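Local coordinates for esterase (Uncultured bacterium, PDB 5EGN), which hydrolyses carboxylic esters and degrades N-acyl homoserine lactones, the signal molecules of bacterial quorum sensing, most likely by opening their lactone ring, at residues A[59-64]-A[174-179]; A[90-95]-A[115-120]. The protein carries 2 engineered substitutions. All coordinates share one frame; numbering follows the deposited sequence.

Interaction 1: A[59-64]-A[174-179]; sequences SDKPAT and NFPKHV
H178 reaches K61 with the tip of its ring: NE2 donates to K61 O at 3.0 Å, through an N-H...O angle of 148°. The oxygen sits close to the imidazole plane, whereas NE2 stands well above the plane of the K61 carbonyl. The same NE2 makes a weak, longer bond to P62 O, 3.3 Å away, so one N-H spans two successive carbonyls. Histidine suits the place, being flat and able to present a donor at its far edge. An alanine here would probably leave K61 O and P62 O without their donor from the helix and open a gap beside the CA of A63, which now lies 3.8 Å from CD2 of H178.

The apolar half of the contact belongs to the stem of K61. Its CD rests 3.5 Å from CD of P176, the two side chains crossing obliquely, and its CB meets CG2 of V179 at 4.0 Å. P176 is the N-cap residue of helix 177-185, so the contact fastens the start of that helix to the loop after strand 47-51. The helix belongs to the long insertion between strands 110-116 and 206-211, where alpha/beta hydrolases commonly carry their cap.

A bend at chi4 (59°) turns NZ of K61 back to its own loop, where it donates to S59 O at 2.9 Å and also to G57 O. A long chain of methylenes ending in a charged amine lets lysine serve both purposes. Further out, Y66 bonds to P62 O, K10 forms a salt bridge with D60, and N31 holds the side-chain amide of N174.

Interaction 2: A[90-95]-A[115-120]; sequences VGNSIG and ILSSGT
G91 and N92 run parallel to I115 and L116, and two backbone bonds tie the strand ends together. L116 N donates to G91 O at 2.7 Å, and S93 N to L116 O at 3.1 Å. Beside them the CA of N92 makes a C-H...O contact with L116 O, and the CA of S93 another with S117 O.

Two side-chain bonds extend this pairing. ND2 of N92 gives a hydrogen to L116 O at 2.8 Å; the oxygen lies in the amide plane of N92, while ND2 stands above the carbonyl plane. Together with S93 N it gives L116 O two donors. CG of N92 is anti to the backbone N (chi1 -168°), and the side chain lies side by side with that of L116, pointing the same way; its OD1 bonds to Q245. Asparagine, with a donor and an acceptor on one flat group, suits this buried spot. Beyond the strands, OG of S118 donates to S93 O at 2.6 Å; serine places a donor close to its own backbone, beside the turn.

Van der Waals packing is slighter: CD2 of L116 lies against the amide of N92, 3.5 Å from ND2, and F252 and Y244 also touch the leucine.

Glycine suits two places, since a modelled CB on G91 would come too near G95 O and one on G95 too near N92 N. Between them S93, with a positive phi of 53°, turns sharply from strand 87-92 into helix 94-105 and lies against H242. This G-N-S-I-G turn matches the GxSxG nucleophile elbow of alpha/beta hydrolases, in which S93 would probably be the nucleophile.

In the fold
Both contacts belong to one alpha/beta hydrolase domain, their centres 20 Å apart and their nearest atoms about 8 Å, without touching. Along the chain, interaction 2 falls wholly between the two halves of interaction 1: segment 59-64 comes first, then 90-95 and 115-120, then 174-179. The centre of interaction 2 lies about 4 Å from the centre of the chain, among the central parallel strands of the sheet, where a beta-alpha-beta unit delivers the probable nucleophile. The centre of interaction 1 lies about 17 Å from it; this contact joins the mainly helical insertion to a loop of the core, so one contact shapes the likely catalytic turn while the other links core to insertion.

Interaction 1: A[59-64]-A[174-179]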
ATOM      1  N   SER A  59      -0.008  14.210  -0.410  1.00 27.08           N
ATOM      2  CA  SER A  59      -0.742  15.469  -0.424  1.00 28.37           C
ATOM      3  C   SER A  59       0.148  16.622   0.012  1.00 29.56           C
ATOM      4  O   SER A  59       1.218  16.409   0.585  1.00 29.31           O
ATOM      5  CB  SER A  59      -1.975  15.386   0.479  1.00 28.37           C
ATOM      6  OG  SER A  59      -2.946  14.511  -0.064  1.00 27.39           O
ATOM      7  N   ASP A  60      -0.297  17.844  -0.269  1.00 30.54           N
ATOM      8  CA  ASP A  60       0.411  19.034   0.179  1.00 31.16           C
ATOM      9  C   ASP A  60       0.481  19.067   1.697  1.00 30.28           C
ATOM     10  O   ASP A  60      -0.383  18.517   2.380  1.00 29.99           O
ATOM     11  CB  ASP A  60      -0.264  20.304  -0.340  1.00 33.64           C
ATOM     12  CG  ASP A  60       0.212  20.692  -1.722  1.00 35.01           C
ATOM     13  OD1 ASP A  60       1.133  20.030  -2.245  1.00 34.65           O
ATOM     14  OD2 ASP A  60      -0.323  21.672  -2.279  1.00 38.69           O
ATOM     15  N   LYS A  61       1.518  19.708   2.221  1.00 29.46           N
ATOM     16  CA  LYS A  61       1.714  19.777   3.659  1.00 30.90           C
ATOM     17  C   LYS A  61       1.943  21.217   4.107  1.00 33.35           C
ATOM     18  O   LYS A  61       3.069  21.598   4.429  1.00 34.24           O
ATOM     19  CB  LYS A  61       2.888  18.886   4.069  1.00 31.44           C
ATOM     20  CG  LYS A  61       2.800  17.487   3.482  1.00 29.82           C
ATOM     21  CD  LYS A  61       4.026  16.654   3.765  1.00 28.87           C
ATOM     22  CE  LYS A  61       3.860  15.255   3.206  1.00 27.18           C
ATOM     23  NZ  LYS A  61       3.624  15.286   1.736  1.00 27.79           N
ATOM     24  N   PRO A  62       0.869  22.022   4.127  1.00 32.62           N
ATOM     25  CA  PRO A  62       0.962  23.434   4.510  1.00 33.60           C
ATOM     26  C   PRO A  62       1.380  23.601   5.964  1.00 33.89           C
ATOM     27  O   PRO A  62       1.293  22.653   6.743  1.00 34.14           O
ATOM     28  CB  PRO A  62      -0.460  23.956   4.282  1.00 34.19           C
ATOM     29  CG  PRO A  62      -1.324  22.752   4.399  1.00 33.32           C
ATOM     30  CD  PRO A  62      -0.518  21.626   3.826  1.00 32.17           C
ATOM     31  N   ALA A  63       1.831  24.798   6.320  1.00 34.29           N
ATOM     32  CA  ALA A  63       2.330  25.054   7.663  1.00 35.62           C
ATOM     33  C   ALA A  63       1.212  25.008   8.698  1.00 36.98           C
ATOM     34  O   ALA A  63       1.426  24.572   9.828  1.00 46.23           O
ATOM     35  CB  ALA A  63       3.041  26.392   7.713  1.00 37.26           C
ATOM     36  N   THR A  64       0.023  25.461   8.311  1.00 35.73           N
ATOM     37  CA  THR A  64      -1.123  25.485   9.215  1.00 35.96           C
ATOM     38  C   THR A  64      -2.430  25.169   8.496  1.00 34.99           C
ATOM     39  O   THR A  64      -2.507  25.232   7.270  1.00 34.54           O
ATOM     40  CB  THR A  64      -1.270  26.854   9.907  1.00 37.19           C
ATOM     41  OG1 THR A  64      -1.012  27.900   8.961  1.00 38.17           O
ATOM     42  CG2 THR A  64      -0.296  26.979  11.067  1.00 39.99           C
ATOM     43  N   ASN A 174       6.855  11.756   4.321  1.00 26.61           N
ATOM     44  CA  ASN A 174       5.489  11.288   4.515  1.00 26.79           C
ATOM     45  C   ASN A 174       4.762  12.099   5.578  1.00 27.22           C
ATOM     46  O   ASN A 174       3.605  12.479   5.406  1.00 26.45           O
ATOM     47  CB  ASN A 174       5.488   9.804   4.895  1.00 25.96           C
ATOM     48  CG  ASN A 174       4.108   9.292   5.251  1.00 25.02           C
ATOM     49  OD1 ASN A 174       3.285   9.032   4.375  1.00 24.83           O
ATOM     50  ND2 ASN A 174       3.850   9.133   6.545  1.00 25.75           N
ATOM     51  N   PHE A 175       5.456  12.367   6.677  1.00 28.16           N
ATOM     52  CA  PHE A 175       4.868  13.068   7.807  1.00 29.18           C
ATOM     53  C   PHE A 175       5.908  13.961   8.467  1.00 30.13           C
ATOM     54  O   PHE A 175       6.638  13.519   9.354  1.00 30.93           O
ATOM     55  CB  PHE A 175       4.300  12.065   8.813  1.00 29.41           C
ATOM     56  CG  PHE A 175       3.588  12.697   9.973  1.00 30.95           C
ATOM     57  CD1 PHE A 175       2.362  13.313   9.797  1.00 33.73           C
ATOM     58  CD2 PHE A 175       4.131  12.649  11.246  1.00 32.73           C
ATOM     59  CE1 PHE A 175       1.697  13.887  10.864  1.00 31.77           C
ATOM     60  CE2 PHE A 175       3.471  13.220  12.318  1.00 36.15           C
ATOM     61  CZ  PHE A 175       2.252  13.840  12.126  1.00 33.06           C
ATOM     62  N   PRO A 176       5.987  15.225   8.027  1.00 30.49           N
ATOM     63  CA  PRO A 176       6.962  16.159   8.597  1.00 31.84           C
ATOM     64  C   PRO A 176       6.553  16.624   9.987  1.00 33.86           C
ATOM     65  O   PRO A 176       5.391  16.497  10.365  1.00 34.12           O
ATOM     66  CB  PRO A 176       6.956  17.320   7.602  1.00 31.60           C
ATOM     67  CG  PRO A 176       5.602  17.294   7.012  1.00 30.68           C
ATOM     68  CD  PRO A 176       5.171  15.851   6.974  1.00 30.19           C
ATOM     69  N   LYS A 177       7.509  17.160  10.735  1.00 35.66           N
ATOM     70  CA  LYS A 177       7.294  17.518  12.131  1.00 37.69           C
ATOM     71  C   LYS A 177       6.333  18.693  12.303  1.00 38.63           C
ATOM     72  O   LYS A 177       5.568  18.754  13.272  1.00 46.23           O
ATOM     73  CB  LYS A 177       8.635  17.841  12.788  1.00 39.89           C
ATOM     74  CG  LYS A 177       8.566  17.982  14.287  1.00 43.06           C
ATOM     75  CD  LYS A 177       7.856  16.809  14.931  1.00 45.28           C
ATOM     76  CE  LYS A 177       7.155  17.279  16.191  1.00 52.81           C
ATOM     77  NZ  LYS A 177       8.079  18.002  17.114  1.00 54.81           N
ATOM     78  N   HIS A 178       6.375  19.620  11.352  1.00 37.88           N
ATOM     79  CA  HIS A 178       5.561  20.825  11.433  1.00 37.97           C
ATOM     80  C   HIS A 178       4.075  20.514  11.278  1.00 37.93           C
ATOM     81  O   HIS A 178       3.228  21.260  11.760  1.00 41.49           O
ATOM     82  CB  HIS A 178       5.997  21.843  10.377  1.00 36.24           C
ATOM     83  CG  HIS A 178       5.466  21.563   9.005  1.00 35.05           C
ATOM     84  ND1 HIS A 178       6.153  20.807   8.080  1.00 36.27           N
ATOM     85  CD2 HIS A 178       4.321  21.953   8.397  1.00 35.43           C
ATOM     86  CE1 HIS A 178       5.448  20.736   6.964  1.00 37.02           C
ATOM     87  NE2 HIS A 178       4.333  21.422   7.130  1.00 35.93           N
ATOM     88  N   VAL A 179       3.763  19.416  10.598  1.00 36.70           N
ATOM     89  CA  VAL A 179       2.378  18.985  10.468  1.00 37.17           C
ATOM     90  C   VAL A 179       1.872  18.481  11.813  1.00 38.18           C
ATOM     91  O   VAL A 179       0.749  18.791  12.220  1.00 44.99           O
ATOM     92  CB  VAL A 179       2.216  17.891   9.399  1.00 34.30           C
ATOM     93  CG1 VAL A 179       0.818  17.295   9.448  1.00 33.40           C
ATOM     94  CG2 VAL A 179       2.493  18.466   8.027  1.00 33.05           C
TER

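Interaction 2: A[90-95]-A[115-120]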
ATOM      1  N   VAL A  90     -15.147   4.995   5.703  1.00 24.18           N
ATOM      2  CA  VAL A  90     -14.365   4.154   6.594  1.00 23.91           C
ATOM      3  C   VAL A  90     -13.210   4.960   7.178  1.00 23.25           C
ATOM      4  O   VAL A  90     -12.231   5.250   6.490  1.00 22.83           O
ATOM      5  CB  VAL A  90     -13.823   2.916   5.863  1.00 23.61           C
ATOM      6  CG1 VAL A  90     -13.118   1.991   6.837  1.00 23.95           C
ATOM      7  CG2 VAL A  90     -14.955   2.186   5.159  1.00 24.84           C
ATOM      8  N   GLY A  91     -13.332   5.325   8.448  1.00 24.08           N
ATOM      9  CA  GLY A  91     -12.345   6.174   9.088  1.00 24.36           C
ATOM     10  C   GLY A  91     -11.566   5.494  10.194  1.00 24.93           C
ATOM     11  O   GLY A  91     -12.136   4.828  11.055  1.00 25.09           O
ATOM     12  N   ASN A  92     -10.249   5.675  10.166  1.00 24.77           N
ATOM     13  CA  ASN A  92      -9.358   5.111  11.170  1.00 25.09           C
ATOM     14  C   ASN A  92      -8.707   6.212  12.002  1.00 25.99           C
ATOM     15  O   ASN A  92      -8.059   7.103  11.455  1.00 25.80           O
ATOM     16  CB  ASN A  92      -8.291   4.247  10.498  1.00 24.96           C
ATOM     17  CG  ASN A  92      -7.510   3.409  11.487  1.00 24.49           C
ATOM     18  OD1 ASN A  92      -6.382   3.006  11.216  1.00 23.38           O
ATOM     19  ND2 ASN A  92      -8.109   3.140  12.640  1.00 25.09           N
ATOM     20  N   SER A  93      -8.886   6.141  13.321  1.00 26.44           N
ATOM     21  CA  SER A  93      -8.415   7.179  14.239  1.00 26.79           C
ATOM     22  C   SER A  93      -8.921   8.556  13.829  1.00 27.80           C
ATOM     23  O   SER A  93     -10.104   8.866  13.971  1.00 27.43           O
ATOM     24  CB  SER A  93      -6.884   7.191  14.312  1.00 30.68           C
ATOM     25  OG  SER A  93      -6.411   8.321  15.022  1.00 30.58           O
ATOM     26  N   ILE A  94      -8.010   9.373  13.310  1.00 28.21           N
ATOM     27  CA  ILE A  94      -8.346  10.719  12.877  1.00 27.72           C
ATOM     28  C   ILE A  94      -9.276  10.667  11.668  1.00 29.06           C
ATOM     29  O   ILE A  94     -10.041  11.597  11.427  1.00 42.94           O
ATOM     30  CB  ILE A  94      -7.080  11.539  12.539  1.00 28.71           C
ATOM     31  CG1 ILE A  94      -7.420  13.026  12.410  1.00 29.67           C
ATOM     32  CG2 ILE A  94      -6.411  11.020  11.275  1.00 27.52           C
ATOM     33  CD1 ILE A  94      -6.227  13.896  12.100  1.00 30.31           C
ATOM     34  N   GLY A  95      -9.220   9.570  10.921  1.00 27.82           N
ATOM     35  CA  GLY A  95     -10.114   9.372   9.796  1.00 27.21           C
ATOM     36  C   GLY A  95     -11.548   9.259  10.274  1.00 27.37           C
ATOM     37  O   GLY A  95     -12.475   9.732   9.615  1.00 28.19           O
ATOM     38  N   ILE A 115     -16.550   3.397  11.670  1.00 25.57           N
ATOM     39  CA  ILE A 115     -15.559   4.066  12.501  1.00 25.15           C
ATOM     40  C   ILE A 115     -14.627   3.044  13.141  1.00 25.44           C
ATOM     41  O   ILE A 115     -15.052   2.258  13.988  1.00 25.15           O
ATOM     42  CB  ILE A 115     -16.225   4.907  13.604  1.00 25.96           C
ATOM     43  CG1 ILE A 115     -17.346   5.759  13.018  1.00 25.94           C
ATOM     44  CG2 ILE A 115     -15.203   5.803  14.281  1.00 26.31           C
ATOM     45  CD1 ILE A 115     -16.841   6.887  12.156  1.00 27.45           C
ATOM     46  N   LEU A 116     -13.362   3.049  12.734  1.00 25.67           N
ATOM     47  CA  LEU A 116     -12.390   2.107  13.281  1.00 25.29           C
ATOM     48  C   LEU A 116     -11.405   2.776  14.229  1.00 25.02           C
ATOM     49  O   LEU A 116     -10.624   3.635  13.819  1.00 25.22           O
ATOM     50  CB  LEU A 116     -11.615   1.413  12.161  1.00 25.35           C
ATOM     51  CG  LEU A 116     -10.580   0.409  12.676  1.00 25.47           C
ATOM     52  CD1 LEU A 116     -11.266  -0.853  13.172  1.00 24.85           C
ATOM     53  CD2 LEU A 116      -9.541   0.084  11.615  1.00 26.79           C
ATOM     54  N   SER A 117     -11.453   2.364  15.494  1.00 25.20           N
ATOM     55  CA  SER A 117     -10.500   2.801  16.512  1.00 25.41           C
ATOM     56  C   SER A 117     -10.373   4.318  16.597  1.00 25.06           C
ATOM     57  O   SER A 117      -9.297   4.869  16.370  1.00 25.62           O
ATOM     58  CB  SER A 117      -9.126   2.182  16.246  1.00 25.26           C
ATOM     59  OG  SER A 117      -9.206   0.769  16.177  1.00 24.80           O
ATOM     60  N   SER A 118     -11.468   4.992  16.929  1.00 25.93           N
ATOM     61  CA  SER A 118     -11.453   6.446  17.026  1.00 26.01           C
ATOM     62  C   SER A 118     -12.102   6.928  18.318  1.00 26.02           C
ATOM     63  O   SER A 118     -12.453   6.129  19.186  1.00 25.53           O
ATOM     64  CB  SER A 118     -12.159   7.070  15.822  1.00 25.54           C
ATOM     65  OG  SER A 118     -11.914   8.462  15.755  1.00 26.98           O
ATOM     66  N   GLY A 119     -12.255   8.243  18.434  1.00 26.60           N
ATOM     67  CA  GLY A 119     -12.829   8.852  19.620  1.00 26.68           C
ATOM     68  C   GLY A 119     -12.945  10.356  19.465  1.00 27.69           C
ATOM     69  O   GLY A 119     -12.664  10.901  18.397  1.00 27.84           O
ATOM     70  N   THR A 120     -13.363  11.030  20.531  1.00 28.11           N
ATOM     71  CA  THR A 120     -13.444  12.486  20.524  1.00 29.92           C
ATOM     72  C   THR A 120     -12.980  13.038  21.867  1.00 31.35           C
ATOM     73  O   THR A 120     -13.068  12.357  22.888  1.00 31.64           O
ATOM     74  CB  THR A 120     -14.873  12.979  20.210  1.00 30.15           C
ATOM     75  OG1 THR A 120     -14.861  14.397  20.007  1.00 29.66           O
ATOM     76  CG2 THR A 120     -15.824  12.640  21.343  1.00 30.93           C
TER